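Saframycin Mx1 synthetase B (Legionella pneumophila subsp. pneumophila, PDB 3KXW) belongs to the AMP-binding (ANL) superfamily of enzymes and holds 5'-O-[(S)-(dodecanoyloxy)(hydroxy)phosphoryl]adenosine in a pocket of this structure. Local coordinates at residues A[29-34]-A[236-241]; A[193-198]-A[406-411]; A[357-362]-A[393-398]; A[489-494]-A[502-507]. All blocks are in the same frame, centred on the assembly; numbering follows the deposited sequence.

Interaction 1: A[29-34]-A[236-241]; sequences SCTFLN and QAIMMS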
loop_
_atom_site.group_PDB
_atom_site.type_symbol
_atom_site.label_atom_id
_atom_site.label_comp_id
_atom_site.label_asym_id
_atom_site.label_seq_id
_atom_site.Cartn_x
_atom_site.Cartn_y
_atom_site.Cartn_z
ATOM N N SER A 29 9.809 18.090 10.277
ATOM C CA SER A 29 8.639 17.407 9.749
ATOM C C SER A 29 8.992 16.046 9.148
ATOM O O SER A 29 8.577 15.002 9.654
ATOM C CB SER A 29 7.958 18.299 8.697
ATOM O OG SER A 29 6.896 17.622 8.076
ATOM N N CYS A 30 9.774 16.058 8.076
ATOM C CA CYS A 30 10.036 14.839 7.318
ATOM C C CYS A 30 11.518 14.538 7.262
ATOM O O CYS A 30 12.327 15.423 6.976
ATOM C CB CYS A 30 9.506 14.987 5.884
ATOM S SG CYS A 30 7.692 14.965 5.785
ATOM N N THR A 31 11.864 13.286 7.526
ATOM C CA THR A 31 13.232 12.825 7.414
ATOM C C THR A 31 13.257 11.617 6.488
ATOM O O THR A 31 12.494 10.655 6.681
ATOM C CB THR A 31 13.829 12.411 8.787
ATOM O OG1 THR A 31 13.918 13.553 9.661
ATOM C CG2 THR A 31 15.234 11.784 8.618
ATOM N N PHE A 32 14.144 11.658 5.504
ATOM C CA PHE A 32 14.320 10.511 4.604
ATOM C C PHE A 32 15.745 9.933 4.733
ATOM O O PHE A 32 16.727 10.680 4.789
ATOM C CB PHE A 32 13.974 10.893 3.157
ATOM C CG PHE A 32 13.791 9.716 2.259
ATOM C CD1 PHE A 32 12.577 9.041 2.224
ATOM C CD2 PHE A 32 14.844 9.251 1.482
ATOM C CE1 PHE A 32 12.408 7.932 1.410
ATOM C CE2 PHE A 32 14.689 8.143 0.669
ATOM C CZ PHE A 32 13.466 7.485 0.632
ATOM N N LEU A 33 15.834 8.609 4.777
ATOM C CA LEU A 33 17.071 7.920 5.069
ATOM C C LEU A 33 17.435 7.093 3.863
ATOM O O LEU A 33 16.578 6.413 3.302
ATOM C CB LEU A 33 16.903 7.001 6.285
ATOM C CG LEU A 33 16.348 7.590 7.583
ATOM C CD1 LEU A 33 16.141 6.504 8.637
ATOM C CD2 LEU A 33 17.248 8.688 8.129
ATOM N N ASN A 34 18.689 7.193 3.431
ATOM C CA ASN A 34 19.215 6.262 2.443
ATOM C C ASN A 34 20.537 5.734 2.963
ATOM O O ASN A 34 21.501 6.480 3.048
ATOM C CB ASN A 34 19.414 6.939 1.086
ATOM C CG ASN A 34 19.685 5.932 -0.027
ATOM O OD1 ASN A 34 19.534 4.723 0.161
ATOM N ND2 ASN A 34 20.070 6.426 -1.192
ATOM N N GLN A 236 6.639 14.032 13.571
ATOM C CA GLN A 236 7.736 13.626 12.681
ATOM C C GLN A 236 7.406 12.378 11.856
ATOM O O GLN A 236 6.843 11.409 12.380
ATOM C CB GLN A 236 9.013 13.362 13.469
ATOM C CG GLN A 236 9.752 14.603 13.944
ATOM C CD GLN A 236 11.140 14.254 14.429
ATOM O OE1 GLN A 236 11.388 14.139 15.635
ATOM N NE2 GLN A 236 12.051 14.082 13.491
ATOM N N ALA A 237 7.757 12.412 10.567
ATOM C CA ALA A 237 7.692 11.236 9.706
ATOM C C ALA A 237 9.130 10.865 9.360
ATOM O O ALA A 237 9.879 11.697 8.826
ATOM C CB ALA A 237 6.885 11.549 8.423
ATOM N N ILE A 238 9.547 9.648 9.699
ATOM C CA ILE A 238 10.902 9.212 9.371
ATOM C C ILE A 238 10.802 8.075 8.380
ATOM O O ILE A 238 10.078 7.112 8.637
ATOM C CB ILE A 238 11.665 8.670 10.629
ATOM C CG1 ILE A 238 11.536 9.641 11.805
ATOM C CG2 ILE A 238 13.137 8.338 10.268
ATOM C CD1 ILE A 238 12.269 10.873 11.655
HETATM N N MSE A 239 11.500 8.172 7.248
HETATM C CA MSE A 239 11.200 7.273 6.137
HETATM C C MSE A 239 12.419 6.690 5.412
HETATM O O MSE A 239 13.499 7.263 5.412
HETATM C CB MSE A 239 10.330 7.999 5.109
HETATM C CG MSE A 239 8.962 8.408 5.638
HETATM SE SE MSE A 239 8.257 9.840 4.479
HETATM C CE MSE A 239 9.447 11.298 5.096
HETATM N N MSE A 240 12.207 5.546 4.783
HETATM C CA MSE A 240 13.138 5.041 3.797
HETATM C C MSE A 240 12.326 4.404 2.675
HETATM O O MSE A 240 11.088 4.300 2.762
HETATM C CB MSE A 240 14.079 4.011 4.419
HETATM C CG MSE A 240 13.394 2.716 4.819
HETATM SE SE MSE A 240 14.662 1.496 5.700
HETATM C CE MSE A 240 13.409 0.056 6.103
ATOM N N SER A 241 13.010 3.958 1.628
ATOM C CA SER A 241 12.317 3.366 0.487
ATOM C C SER A 241 11.965 1.888 0.696
ATOM O O SER A 241 12.606 1.190 1.472
ATOM C CB SER A 241 13.177 3.495 -0.765
ATOM O OG SER A 241 14.317 2.659 -0.658
HETATM O O HOH W 1 11.630 14.315 10.729
HETATM O O HOH W 2 14.849 13.351 12.171
HETATM O O HOH W 3 15.863 4.579 1.395
#
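The hydroxyl OG1 of Thr-31 is gripped by several partners: two waters connect it to NE2 of Gln-236, and Thr-40 on the adjoining strand hydrogen-bonds to it directly. The firmer bridge uses a water 2.6 Å from Thr-31 OG1 that accepts from Gln-236 NE2 at 2.8 Å; the other water's link to this amide is weak. On the same face, Ile-238 lies side by side with Thr-31, and its CD1 comes to 3.6 Å from Thr-31 CB. The strand axes diverge by only 12°, and the bonding pattern is that of a parallel pair: Thr-31 N donates to Ala-237 O, while Thr-31 O receives Met-239 N at 2.7 Å, so Thr-31 brackets Ile-238.

On the opposite face, selenomethionine Met-239 bends at chi3 (-73°), bringing CE 3.8 Å from Cys-30 CB. Phe-32 crosses Met-239 at about a right angle, and Met-240 CA makes an off-centre CH-pi contact with its ring. A third water accepts from Ser-241 N and donates to Leu-33 O.

Strand 28-34 runs between 37-42 and 236-239 in a mixed four-stranded sheet. Helices 220-233 and 76-87 cover the Cys-30 and Met-239 face through Ile-231, Ile-227, Leu-76 and Ile-79, whereas Leu-33 meets His-255 and Tyr-259 of helix 250-259.

Interaction 2: A[193-198]-A[406-411]; sequences LDNLNK and SNSVAK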
loop_
_atom_site.group_PDB
_atom_site.type_symbol
_atom_site.label_atom_id
_atom_site.label_comp_id
_atom_site.label_asym_id
_atom_site.label_seq_id
_atom_site.Cartn_x
_atom_site.Cartn_y
_atom_site.Cartn_z
ATOM N N LEU A 193 -8.734 15.748 4.652
ATOM C CA LEU A 193 -8.723 16.215 6.042
ATOM C C LEU A 193 -9.600 15.338 6.928
ATOM O O LEU A 193 -9.268 15.078 8.070
ATOM C CB LEU A 193 -9.157 17.678 6.146
ATOM C CG LEU A 193 -8.226 18.757 5.557
ATOM C CD1 LEU A 193 -8.901 20.145 5.754
ATOM C CD2 LEU A 193 -6.847 18.713 6.210
ATOM N N ASP A 194 -10.736 14.886 6.421
ATOM C CA ASP A 194 -11.583 14.062 7.255
ATOM C C ASP A 194 -10.836 12.794 7.687
ATOM O O ASP A 194 -10.888 12.372 8.855
ATOM C CB ASP A 194 -12.835 13.630 6.521
ATOM C CG ASP A 194 -13.789 12.895 7.433
ATOM O OD1 ASP A 194 -14.393 13.563 8.287
ATOM O OD2 ASP A 194 -13.916 11.662 7.327
ATOM N N ASN A 195 -10.176 12.158 6.731
ATOM C CA ASN A 195 -9.487 10.912 7.055
ATOM C C ASN A 195 -8.244 11.107 7.906
ATOM O O ASN A 195 -7.989 10.320 8.814
ATOM C CB ASN A 195 -9.183 10.064 5.821
ATOM C CG ASN A 195 -9.157 8.571 6.159
ATOM O OD1 ASN A 195 -8.115 7.925 6.145
ATOM N ND2 ASN A 195 -10.321 8.037 6.509
ATOM N N LEU A 196 -7.472 12.155 7.617
ATOM C CA LEU A 196 -6.322 12.492 8.447
ATOM C C LEU A 196 -6.733 12.669 9.895
ATOM O O LEU A 196 -6.014 12.286 10.787
ATOM C CB LEU A 196 -5.600 13.768 7.967
ATOM C CG LEU A 196 -5.030 13.749 6.544
ATOM C CD1 LEU A 196 -4.246 15.001 6.230
ATOM C CD2 LEU A 196 -4.224 12.465 6.207
ATOM N N ASN A 197 -7.882 13.283 10.123
ATOM C CA ASN A 197 -8.367 13.449 11.491
ATOM C C ASN A 197 -8.767 12.109 12.107
ATOM O O ASN A 197 -8.509 11.843 13.288
ATOM C CB ASN A 197 -9.573 14.390 11.527
ATOM C CG ASN A 197 -10.190 14.481 12.921
ATOM O OD1 ASN A 197 -9.530 14.903 13.872
ATOM N ND2 ASN A 197 -11.452 14.083 13.042
ATOM N N LYS A 198 -9.408 11.271 11.310
ATOM C CA LYS A 198 -9.797 9.959 11.792
ATOM C C LYS A 198 -8.563 9.123 12.156
ATOM O O LYS A 198 -8.555 8.436 13.175
ATOM C CB LYS A 198 -10.652 9.233 10.761
ATOM C CG LYS A 198 -12.091 9.713 10.734
ATOM C CD LYS A 198 -12.800 9.160 9.501
ATOM C CE LYS A 198 -14.316 9.266 9.629
ATOM N NZ LYS A 198 -14.828 10.653 9.765
ATOM N N SER A 406 -19.157 7.926 4.762
ATOM C CA SER A 406 -18.663 8.999 5.617
ATOM C C SER A 406 -18.101 10.116 4.745
ATOM O O SER A 406 -18.003 9.982 3.523
ATOM C CB SER A 406 -17.542 8.506 6.557
ATOM O OG SER A 406 -16.266 8.547 5.905
ATOM N N ASN A 407 -17.691 11.202 5.383
ATOM C CA ASN A 407 -17.067 12.305 4.662
ATOM C C ASN A 407 -15.699 11.942 4.050
ATOM O O ASN A 407 -15.115 12.729 3.295
ATOM C CB ASN A 407 -16.940 13.510 5.585
ATOM C CG ASN A 407 -18.272 14.232 5.792
ATOM O OD1 ASN A 407 -18.455 14.929 6.782
ATOM N ND2 ASN A 407 -19.197 14.057 4.863
ATOM N N SER A 408 -15.179 10.760 4.384
ATOM C CA SER A 408 -13.928 10.271 3.778
ATOM C C SER A 408 -14.168 9.515 2.476
ATOM O O SER A 408 -13.223 9.174 1.766
ATOM C CB SER A 408 -13.153 9.350 4.767
ATOM O OG SER A 408 -12.595 10.101 5.849
ATOM N N VAL A 409 -15.423 9.223 2.164
ATOM C CA VAL A 409 -15.709 8.502 0.933
ATOM C C VAL A 409 -15.474 9.404 -0.266
ATOM O O VAL A 409 -16.020 10.502 -0.355
ATOM C CB VAL A 409 -17.142 7.941 0.896
ATOM C CG1 VAL A 409 -17.488 7.505 -0.519
ATOM C CG2 VAL A 409 -17.270 6.779 1.908
ATOM N N ALA A 410 -14.645 8.923 -1.171
ATOM C CA ALA A 410 -14.172 9.702 -2.305
ATOM C C ALA A 410 -15.277 9.993 -3.327
ATOM O O ALA A 410 -16.384 9.446 -3.270
ATOM C CB ALA A 410 -12.998 8.997 -2.968
ATOM N N LYS A 411 -14.935 10.849 -4.281
ATOM C CA LYS A 411 -15.873 11.399 -5.237
ATOM C C LYS A 411 -16.138 10.512 -6.478
ATOM O O LYS A 411 -17.104 10.716 -7.209
ATOM C CB LYS A 411 -15.356 12.791 -5.664
ATOM C CG LYS A 411 -16.147 13.466 -6.792
ATOM C CD LYS A 411 -17.624 13.550 -6.480
ATOM C CE LYS A 411 -18.324 14.515 -7.435
ATOM N NZ LYS A 411 -19.773 14.667 -7.073
HETATM O O HOH W 4 -15.428 16.079 7.759
#
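Asn-195 on helix 189-202 and Ser-408, third residue of a type I beta turn from Ser-406 to Val-409, have their CA atoms 5.6 Å apart, with Val-409 N bonded to Ser-406 O to close the turn. Ser-408 OG is the hub. It donates to Asp-194 OD2 at 2.5 Å, using the anti lone pair of that oxygen, and accepts from Asn-195 ND2 at 3.1 Å, a bond at 159° that lies near the amide plane. The other end of this amide is fixed too, since Asn-195 OD1 receives Leu-335 N. With CG of Asp-194 anti to the backbone N (chi1 -174°), the carboxylate extends toward the turn, and its OD2 takes a second donor: Lys-198 NZ, one helical turn on, forms a salt bridge of 2.8 Å from the syn side.

The contact ties the helix to the loop between strand 400-405 and helix 417-424, and the side chain of Asn-195 is about 7 Å from the bound 5'-O-[(S)-(dodecanoyloxy)(hydroxy)phosphoryl]adenosine. The turn itself is braced by an ST turn, in which Ser-406 OG accepts from Ser-408 N at 2.9 Å while also hydrogen-bonding Gln-381 OE1. At the exposed margin Asn-407 CB rests 3.7 Å from Asp-194 CG, the carboxylate and amide planes standing 80° apart.

Interaction 3: A[357-362]-A[393-398]; sequences DHRVHF and PCDFDQ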
loop_
_atom_site.group_PDB
_atom_site.type_symbol
_atom_site.label_atom_id
_atom_site.label_comp_id
_atom_site.label_asym_id
_atom_site.label_seq_id
_atom_site.Cartn_x
_atom_site.Cartn_y
_atom_site.Cartn_z
ATOM N N ASP A 357 -25.592 -20.980 4.058
ATOM C CA ASP A 357 -26.540 -19.959 4.488
ATOM C C ASP A 357 -25.952 -18.547 4.509
ATOM O O ASP A 357 -26.653 -17.591 4.821
ATOM C CB ASP A 357 -27.096 -20.315 5.866
ATOM C CG ASP A 357 -26.040 -20.920 6.794
ATOM O OD1 ASP A 357 -24.826 -20.781 6.506
ATOM O OD2 ASP A 357 -26.431 -21.529 7.824
ATOM N N HIS A 358 -24.669 -18.425 4.180
ATOM C CA HIS A 358 -23.961 -17.151 4.294
ATOM C C HIS A 358 -23.751 -16.720 5.738
ATOM O O HIS A 358 -23.201 -15.652 5.988
ATOM C CB HIS A 358 -24.672 -16.025 3.523
ATOM C CG HIS A 358 -24.417 -16.053 2.050
ATOM N ND1 HIS A 358 -25.323 -15.571 1.127
ATOM C CD2 HIS A 358 -23.369 -16.529 1.337
ATOM C CE1 HIS A 358 -24.840 -15.742 -0.090
ATOM N NE2 HIS A 358 -23.655 -16.319 0.008
ATOM N N ARG A 359 -24.187 -17.540 6.687
ATOM C CA ARG A 359 -23.978 -17.230 8.100
ATOM C C ARG A 359 -22.638 -17.784 8.574
ATOM O O ARG A 359 -22.111 -18.732 7.998
ATOM C CB ARG A 359 -25.130 -17.792 8.943
ATOM C CG ARG A 359 -26.483 -17.241 8.496
ATOM C CD ARG A 359 -27.540 -17.414 9.541
ATOM N NE ARG A 359 -28.816 -16.866 9.098
ATOM C CZ ARG A 359 -29.290 -15.671 9.445
ATOM N NH1 ARG A 359 -28.597 -14.877 10.249
ATOM N NH2 ARG A 359 -30.473 -15.271 8.993
ATOM N N VAL A 360 -22.081 -17.167 9.608
ATOM C CA VAL A 360 -20.810 -17.605 10.157
ATOM C C VAL A 360 -21.050 -18.757 11.141
ATOM O O VAL A 360 -21.911 -18.680 12.016
ATOM C CB VAL A 360 -20.053 -16.456 10.862
ATOM C CG1 VAL A 360 -18.699 -16.957 11.413
ATOM C CG2 VAL A 360 -19.865 -15.255 9.913
ATOM N N HIS A 361 -20.270 -19.813 10.975
ATOM C CA HIS A 361 -20.350 -20.995 11.817
ATOM C C HIS A 361 -19.073 -21.112 12.618
ATOM O O HIS A 361 -17.981 -21.205 12.059
ATOM C CB HIS A 361 -20.637 -22.217 10.944
ATOM C CG HIS A 361 -21.860 -22.033 10.103
ATOM N ND1 HIS A 361 -23.130 -22.239 10.596
ATOM C CD2 HIS A 361 -22.015 -21.563 8.844
ATOM C CE1 HIS A 361 -24.015 -21.946 9.658
ATOM N NE2 HIS A 361 -23.366 -21.524 8.589
ATOM N N PHE A 362 -19.215 -21.068 13.936
ATOM C CA PHE A 362 -18.086 -20.943 14.833
ATOM C C PHE A 362 -17.682 -22.311 15.384
ATOM O O PHE A 362 -18.457 -23.255 15.325
ATOM C CB PHE A 362 -18.459 -20.017 15.992
ATOM C CG PHE A 362 -18.752 -18.606 15.579
ATOM C CD1 PHE A 362 -17.721 -17.714 15.339
ATOM C CD2 PHE A 362 -20.064 -18.163 15.456
ATOM C CE1 PHE A 362 -17.992 -16.399 14.971
ATOM C CE2 PHE A 362 -20.341 -16.857 15.091
ATOM C CZ PHE A 362 -19.304 -15.972 14.858
ATOM N N PRO A 393 -29.822 -5.709 4.048
ATOM C CA PRO A 393 -28.830 -5.749 5.130
ATOM C C PRO A 393 -28.670 -7.135 5.727
ATOM O O PRO A 393 -29.640 -7.898 5.856
ATOM C CB PRO A 393 -29.400 -4.791 6.174
ATOM C CG PRO A 393 -30.248 -3.842 5.383
ATOM C CD PRO A 393 -30.841 -4.675 4.272
ATOM N N CYS A 394 -27.438 -7.474 6.081
ATOM C CA CYS A 394 -27.166 -8.765 6.699
ATOM C C CYS A 394 -27.301 -8.640 8.207
ATOM O O CYS A 394 -27.061 -7.584 8.750
ATOM C CB CYS A 394 -25.738 -9.202 6.385
ATOM S SG CYS A 394 -25.479 -9.612 4.678
ATOM N N ASP A 395 -27.677 -9.732 8.869
ATOM C CA ASP A 395 -27.600 -9.818 10.319
ATOM C C ASP A 395 -26.134 -9.788 10.785
ATOM O O ASP A 395 -25.217 -10.038 9.999
ATOM C CB ASP A 395 -28.212 -11.148 10.797
ATOM C CG ASP A 395 -29.728 -11.202 10.661
ATOM O OD1 ASP A 395 -30.391 -10.153 10.500
ATOM O OD2 ASP A 395 -30.270 -12.322 10.748
ATOM N N PHE A 396 -25.911 -9.502 12.063
ATOM C CA PHE A 396 -24.587 -9.732 12.645
ATOM C C PHE A 396 -24.240 -11.219 12.492
ATOM O O PHE A 396 -25.135 -12.075 12.477
ATOM C CB PHE A 396 -24.528 -9.318 14.120
ATOM C CG PHE A 396 -24.818 -7.859 14.370
ATOM C CD1 PHE A 396 -24.419 -6.878 13.465
ATOM C CD2 PHE A 396 -25.442 -7.465 15.540
ATOM C CE1 PHE A 396 -24.668 -5.546 13.709
ATOM C CE2 PHE A 396 -25.696 -6.125 15.796
ATOM C CZ PHE A 396 -25.312 -5.163 14.879
ATOM N N ASP A 397 -22.955 -11.528 12.365
ATOM C CA ASP A 397 -22.499 -12.893 12.100
ATOM C C ASP A 397 -23.058 -13.427 10.796
ATOM O O ASP A 397 -23.184 -14.637 10.605
ATOM C CB ASP A 397 -22.848 -13.835 13.265
ATOM C CG ASP A 397 -22.169 -13.438 14.540
ATOM O OD1 ASP A 397 -21.137 -12.741 14.472
ATOM O OD2 ASP A 397 -22.641 -13.816 15.616
ATOM N N GLN A 398 -23.392 -12.517 9.887
ATOM C CA GLN A 398 -23.793 -12.919 8.538
ATOM C C GLN A 398 -22.940 -12.198 7.503
ATOM O O GLN A 398 -22.781 -10.978 7.556
ATOM C CB GLN A 398 -25.270 -12.627 8.285
ATOM C CG GLN A 398 -25.746 -13.092 6.899
ATOM C CD GLN A 398 -27.251 -13.025 6.767
ATOM O OE1 GLN A 398 -27.877 -12.070 7.207
ATOM N NE2 GLN A 398 -27.840 -14.056 6.173
HETATM O O HOH W 5 -32.596 -13.027 9.517
#
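Arg-359 lays its guanidinium over the amide end of Gln-398: NE2 of Gln-398 sits 3.9 Å from Arg-359 CZ, over the centre of the group, and the two planes are 21° apart, together a stack. The arginine chain is extended, with chi3 179° setting NE anti to CB, and the guanidinium at its end lies beside Asp-395. There Arg-359 NH1 donates to Asp-395 OD2 at 3.1 Å, with the acceptor in the guanidinium plane and the oxygen met on its anti side. A weak bond from NH2 reaches the same oxygen, and a water accepts from NH2 while donating to OD2 at 2.7 Å.

The glutamine beneath is itself held, because Gln-398 OE1 accepts from Asp-395 N at 2.9 Å across the type II turn 395-398. One backbone bond joins the two loops, Val-360 N to Asp-397 O at 2.9 Å, and Val-360 CG2 lies 3.4 Å from that same carbonyl oxygen. Farther along, the carboxylate of Asp-397 meets the edge of the Phe-362 ring, OD1 being 3.7 Å from Phe-362 CZ and the planes 75° apart; His-447 of strand 442-447 hydrogen-bonds to this OD1.

The loop before strand 371-374 is thereby pinned to the connection between strands 382-386 and 400-405. Since Arg-359 and Asp-395 are both exposed and share a water, solvent probably screens their charge pairing, whereas the backbone bond from Val-360 to Asp-397 carries no net charge and would depend less on such screening.

Interaction 4: A[489-494]-A[502-507]; sequences CAAFVI and LTVMCE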
loop_
_atom_site.group_PDB
_atom_site.type_symbol
_atom_site.label_atom_id
_atom_site.label_comp_id
_atom_site.label_asym_id
_atom_site.label_seq_id
_atom_site.Cartn_x
_atom_site.Cartn_y
_atom_site.Cartn_z
ATOM N N CYS A 489 9.946 -20.670 -16.413
ATOM C CA CYS A 489 9.284 -20.328 -15.165
ATOM C C CYS A 489 7.765 -20.231 -15.354
ATOM O O CYS A 489 7.261 -20.134 -16.472
ATOM C CB CYS A 489 9.821 -18.999 -14.613
ATOM S SG CYS A 489 9.253 -17.506 -15.501
ATOM N N ALA A 490 7.052 -20.232 -14.244
ATOM C CA ALA A 490 5.610 -20.116 -14.278
ATOM C C ALA A 490 5.176 -19.462 -12.974
ATOM O O ALA A 490 5.802 -19.671 -11.945
ATOM C CB ALA A 490 4.970 -21.481 -14.438
ATOM N N ALA A 491 4.139 -18.634 -13.045
ATOM C CA ALA A 491 3.587 -17.977 -11.861
ATOM C C ALA A 491 2.086 -18.203 -11.843
ATOM O O ALA A 491 1.449 -18.168 -12.873
ATOM C CB ALA A 491 3.882 -16.492 -11.898
ATOM N N PHE A 492 1.528 -18.413 -10.661
ATOM C CA PHE A 492 0.104 -18.656 -10.548
ATOM C C PHE A 492 -0.293 -18.527 -9.106
ATOM O O PHE A 492 0.553 -18.585 -8.214
ATOM C CB PHE A 492 -0.264 -20.044 -11.079
ATOM C CG PHE A 492 0.583 -21.153 -10.535
ATOM C CD1 PHE A 492 0.180 -21.878 -9.421
ATOM C CD2 PHE A 492 1.794 -21.467 -11.119
ATOM C CE1 PHE A 492 0.965 -22.901 -8.908
ATOM C CE2 PHE A 492 2.586 -22.491 -10.606
ATOM C CZ PHE A 492 2.165 -23.212 -9.508
ATOM N N VAL A 493 -1.591 -18.402 -8.873
ATOM C CA VAL A 493 -2.103 -18.322 -7.512
ATOM C C VAL A 493 -2.836 -19.587 -7.130
ATOM O O VAL A 493 -3.662 -20.103 -7.895
ATOM C CB VAL A 493 -3.067 -17.135 -7.352
ATOM C CG1 VAL A 493 -3.615 -17.081 -5.914
ATOM C CG2 VAL A 493 -2.354 -15.858 -7.685
ATOM N N ILE A 494 -2.523 -20.077 -5.935
ATOM C CA ILE A 494 -3.114 -21.283 -5.376
ATOM C C ILE A 494 -4.017 -20.876 -4.236
ATOM O O ILE A 494 -3.628 -20.033 -3.430
ATOM C CB ILE A 494 -2.001 -22.186 -4.807
ATOM C CG1 ILE A 494 -1.115 -22.664 -5.950
ATOM C CG2 ILE A 494 -2.569 -23.361 -4.035
ATOM C CD1 ILE A 494 -1.912 -23.118 -7.137
ATOM N N LEU A 502 0.367 -16.452 -3.985
ATOM C CA LEU A 502 1.045 -16.269 -5.249
ATOM C C LEU A 502 2.256 -17.184 -5.262
ATOM O O LEU A 502 3.088 -17.144 -4.349
ATOM C CB LEU A 502 1.477 -14.821 -5.402
ATOM C CG LEU A 502 2.356 -14.494 -6.595
ATOM C CD1 LEU A 502 1.741 -15.017 -7.919
ATOM C CD2 LEU A 502 2.646 -12.979 -6.651
ATOM N N THR A 503 2.369 -17.993 -6.301
ATOM C CA THR A 503 3.386 -19.048 -6.334
ATOM C C THR A 503 4.218 -18.910 -7.584
ATOM O O THR A 503 3.672 -18.755 -8.652
ATOM C CB THR A 503 2.710 -20.418 -6.336
ATOM O OG1 THR A 503 1.829 -20.500 -5.203
ATOM C CG2 THR A 503 3.740 -21.559 -6.264
ATOM N N VAL A 504 5.540 -18.966 -7.454
ATOM C CA VAL A 504 6.408 -18.866 -8.614
ATOM C C VAL A 504 7.224 -20.142 -8.682
ATOM O O VAL A 504 7.804 -20.542 -7.687
ATOM C CB VAL A 504 7.357 -17.659 -8.513
ATOM C CG1 VAL A 504 8.433 -17.729 -9.606
ATOM C CG2 VAL A 504 6.565 -16.332 -8.568
HETATM N N MSE A 505 7.253 -20.792 -9.838
HETATM C CA MSE A 505 8.092 -21.988 -9.997
HETATM C C MSE A 505 9.129 -21.744 -11.089
HETATM O O MSE A 505 8.782 -21.270 -12.168
HETATM C CB MSE A 505 7.236 -23.203 -10.372
HETATM C CG MSE A 505 7.995 -24.517 -10.387
HETATM SE SE MSE A 505 6.754 -26.012 -10.753
HETATM C CE MSE A 505 5.771 -25.982 -9.047
ATOM N N CYS A 506 10.392 -22.086 -10.822
ATOM C CA CYS A 506 11.467 -21.835 -11.783
ATOM C C CYS A 506 12.304 -23.072 -11.972
ATOM O O CYS A 506 12.670 -23.712 -10.998
ATOM C CB CYS A 506 12.422 -20.738 -11.267
ATOM S SG CYS A 506 11.642 -19.180 -10.925
ATOM N N GLU A 507 12.620 -23.410 -13.217
ATOM C CA GLU A 507 13.688 -24.376 -13.471
ATOM C C GLU A 507 15.010 -23.676 -13.150
ATOM O O GLU A 507 15.147 -22.475 -13.401
ATOM C CB GLU A 507 13.701 -24.774 -14.937
ATOM C CG GLU A 507 12.435 -25.448 -15.419
ATOM C CD GLU A 507 12.519 -25.796 -16.915
ATOM O OE1 GLU A 507 13.285 -25.129 -17.645
ATOM O OE2 GLU A 507 11.819 -26.737 -17.335
#
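Phe-492 and Thr-503 form the closely fitted part of this contact. Thr-503 CB stands over one face of the Phe-492 ring, offset toward the rim, 4.3 Å from its centroid and 22° off the normal, a CH-pi contact. A chi1 of 50° sets CG of Phe-492 between the backbone N and the carbonyl carbon, and from there the ring reaches Thr-503. The same two residues are a hydrogen-bonded antiparallel pair: Thr-503 N donates to Phe-492 O at 2.7 Å, and Phe-492 N returns a bond to Thr-503 O at 3.0 Å. Ala-490 and Met-505, two residues along, form the next hydrogen-bonded pair, again with two N-H...O bonds.

These are neighbouring strands of a beta hairpin, 486-496 with 499-508, crossing at 149° in a mixed four-stranded sheet whose outer strand is 486-496, with 499-508 next to it. Helix 554-567 packs on the face of Ala-490 and Met-505, through Cys-561 and Leu-565; helix 469-479 packs on the other face, where Leu-477 meets Cys-489 and Val-504.

On that second face the cross-strand side-chain contacts are slightly longer, and no ring face is covered across the strands. Val-493 CG2 is 4.2 Å from Leu-502 CD1, and Ala-491 CB is 4.3 Å from Val-504 CG2. Cys-489 and Cys-506 oppose each other without a disulfide, SG to SG being 5.4 Å. Toward the turn, only Ile-494 among the touching residues is partly exposed; its CG1 is 3.7 Å from Thr-503 OG1, a hydroxyl hydrogen-bonded to Lys-501 O.

Interactions 1, 2 and 3 all fall in the AMP-binding region of the chain, whereas interaction 4 belongs to the C-terminal one. No two of them touch. The centres of interactions 1 and 2 are about 25 Å apart, and their segments alternate, so the chain passes from strand 28-34 through helix 189-202 before returning to the sheet with 236-239. Interaction 3 joins segments that both come between those of interaction 2; the two centres are about 29 Å apart, and each uses a loop flanking strand 400-405. Interactions 1 and 3 lie on opposite sides of the chain's centre, centres about 44 Å apart. Interaction 4 is a local hairpin, its centre about 35 Å from those of interactions 1 and 3, while interactions 1 and 2 each span over 200 residues.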